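Local coordinates for protein acetyltransferase (Sinorhizobium meliloti, PDB 4JXR) that probably transfers an acetyl group from acetyl-CoA to an acceptor, perhaps phosphinothricin, as a GNAT-superfamily enzyme, at residues Ile89-Glu94 with Lys98-Ala103. Sequence-based numbering, arbitrary orientation. Where two conformers were deposited one is given.
Sequences IYLSPE and KGIGKA
Leu91 meets the start of helix 100-115 with both branches of its fork. CD1 lies 3.8 Å from Gly101 N and 4.0 Å from Gly101 CA, so this methyl rests on bare backbone, while CD2 packs against the branch methyl of Ile100, with 3.8 Å from Leu91 CD2 to Ile100 CG2. A chi1 of -61° sets Ile100 CG2 anti to the backbone N, which points it at Leu91 CD2. Ile89, two residues back on the same strand face, makes a looser approach, its CD1 4.3 Å from Gly101 O. Strand 84-91, helix 100-115 and strand 119-125 form a beta-alpha-beta crossover, whose loop and first helical turn probably receive the cofactor's pyrophosphate, as in GNAT enzymes; Ile89, Leu91 and Gly101 all contact acetyl-CoA where it is bound to this protein, though it is absent from this chain. Here a citrate, probably from the crystallisation liquor, takes a hydrogen bond from Gly101 N, consistent with an anion pocket at the helix end. Farther along the chain, Lys98 reaches, fully extended, across to Glu94 and donates from NZ to Glu94 O (2.7 Å), nearly in line with the carbonyl (C=O...N angle 166°). A water accepts from Lys98 NZ at 2.7 Å and, in one of two Glu94 conformers, also donates to Glu94 OE2, a bridge that is therefore only tentative.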
loop_
_atom_site.group_PDB
_atom_site.type_symbol
_atom_site.label_atom_id
_atom_site.label_comp_id
_atom_site.label_asym_id
_atom_site.label_seq_id
_atom_site.Cartn_x
_atom_site.Cartn_y
_atom_site.Cartn_z
ATOM N N ILE A 89 -2.285 -11.410 -10.171
ATOM C CA ILE A 89 -2.544 -12.568 -11.015
ATOM C C ILE A 89 -3.896 -13.133 -10.664
ATOM O O ILE A 89 -4.154 -13.421 -9.504
ATOM C CB ILE A 89 -1.491 -13.650 -10.810
ATOM C CG1 ILE A 89 -0.084 -13.145 -11.002
ATOM C CG2 ILE A 89 -1.768 -14.847 -11.736
ATOM C CD1 ILE A 89 0.915 -14.147 -10.550
ATOM N N TYR A 90 -4.745 -13.367 -11.669
ATOM C CA TYR A 90 -6.082 -13.952 -11.469
ATOM C C TYR A 90 -6.329 -15.013 -12.512
ATOM O O TYR A 90 -6.322 -14.753 -13.694
ATOM C CB TYR A 90 -7.166 -12.883 -11.530
ATOM C CG TYR A 90 -7.038 -11.907 -10.380
ATOM C CD1 TYR A 90 -7.625 -12.177 -9.178
ATOM C CD2 TYR A 90 -6.343 -10.724 -10.503
ATOM C CE1 TYR A 90 -7.460 -11.331 -8.099
ATOM C CE2 TYR A 90 -6.169 -9.873 -9.398
ATOM C CZ TYR A 90 -6.715 -10.223 -8.213
ATOM O OH TYR A 90 -6.555 -9.378 -7.129
ATOM N N LEU A 91 -6.578 -16.232 -12.053
ATOM C CA LEU A 91 -6.905 -17.366 -12.901
ATOM C C LEU A 91 -8.344 -17.764 -12.710
ATOM O O LEU A 91 -8.804 -17.892 -11.581
ATOM C CB LEU A 91 -6.057 -18.561 -12.479
ATOM C CG LEU A 91 -4.583 -18.406 -12.653
ATOM C CD1 LEU A 91 -3.836 -19.629 -12.154
ATOM C CD2 LEU A 91 -4.210 -18.106 -14.075
ATOM N N SER A 92 -9.039 -18.042 -13.788
ATOM C CA SER A 92 -10.348 -18.694 -13.706
ATOM C C SER A 92 -10.154 -20.072 -13.094
ATOM O O SER A 92 -9.080 -20.692 -13.194
ATOM C CB SER A 92 -10.965 -18.811 -15.065
ATOM O OG SER A 92 -10.278 -19.663 -15.894
ATOM N N PRO A 93 -11.219 -20.619 -12.466
ATOM C CA PRO A 93 -11.080 -21.946 -11.856
ATOM C C PRO A 93 -10.525 -22.978 -12.818
ATOM O O PRO A 93 -9.675 -23.791 -12.399
ATOM C CB PRO A 93 -12.502 -22.262 -11.431
ATOM C CG PRO A 93 -13.035 -20.905 -11.033
ATOM C CD PRO A 93 -12.505 -19.995 -12.113
ATOM N N GLU A 94 -10.933 -22.934 -14.083
ATOM C CA GLU A 94 -10.530 -23.942 -15.053
ATOM C C GLU A 94 -9.082 -23.827 -15.482
ATOM O O GLU A 94 -8.537 -24.784 -16.049
ATOM C CB GLU A 94 -11.421 -23.870 -16.301
ATOM C CG GLU A 94 -11.148 -22.640 -17.171
ATOM C CD GLU A 94 -11.493 -22.836 -18.640
ATOM O OE1 GLU A 94 -12.607 -22.434 -19.048
ATOM O OE2 GLU A 94 -10.642 -23.375 -19.384
ATOM N N LYS A 98 -2.403 -25.943 -13.971
ATOM C CA LYS A 98 -1.905 -26.153 -15.287
ATOM C C LYS A 98 -0.631 -25.385 -15.604
ATOM O O LYS A 98 -0.250 -25.274 -16.748
ATOM C CB LYS A 98 -2.988 -25.753 -16.309
ATOM C CG LYS A 98 -4.250 -26.599 -16.165
ATOM C CD LYS A 98 -5.350 -26.231 -17.131
ATOM C CE LYS A 98 -6.572 -27.134 -16.934
ATOM N NZ LYS A 98 -7.732 -26.703 -17.773
ATOM N N GLY A 99 0.036 -24.841 -14.592
ATOM C CA GLY A 99 1.259 -24.062 -14.800
ATOM C C GLY A 99 1.005 -22.666 -15.341
ATOM O O GLY A 99 1.957 -21.972 -15.718
ATOM N N ILE A 100 -0.238 -22.222 -15.416
ATOM C CA ILE A 100 -0.544 -20.924 -16.037
ATOM C C ILE A 100 -0.170 -19.801 -15.089
ATOM O O ILE A 100 0.326 -18.745 -15.568
ATOM C CB ILE A 100 -1.971 -20.870 -16.519
ATOM C CG1 ILE A 100 -2.200 -21.957 -17.581
ATOM C CG2 ILE A 100 -2.294 -19.500 -17.065
ATOM C CD1 ILE A 100 -3.665 -22.111 -17.936
ATOM N N GLY A 101 -0.386 -19.935 -13.792
ATOM C CA GLY A 101 0.078 -18.904 -12.848
ATOM C C GLY A 101 1.567 -18.667 -12.980
ATOM O O GLY A 101 2.021 -17.516 -12.975
ATOM N N LYS A 102 2.334 -19.765 -13.075
ATOM C CA LYS A 102 3.801 -19.663 -13.230
ATOM C C LYS A 102 4.165 -18.907 -14.491
ATOM O O LYS A 102 5.085 -18.091 -14.508
ATOM C CB LYS A 102 4.473 -21.060 -13.227
ATOM C CG LYS A 102 4.808 -21.579 -11.841
ATOM C CD LYS A 102 5.705 -22.834 -11.897
ATOM C CE LYS A 102 7.213 -22.522 -11.880
ATOM N NZ LYS A 102 8.102 -23.741 -11.893
ATOM N N ALA A 103 3.472 -19.226 -15.595
ATOM C CA ALA A 103 3.760 -18.575 -16.854
ATOM C C ALA A 103 3.456 -17.068 -16.755
ATOM O O ALA A 103 4.237 -16.248 -17.201
ATOM C CB ALA A 103 2.948 -19.215 -17.976
HETATM O O HOH W 1 -7.680 -24.289 -19.019
#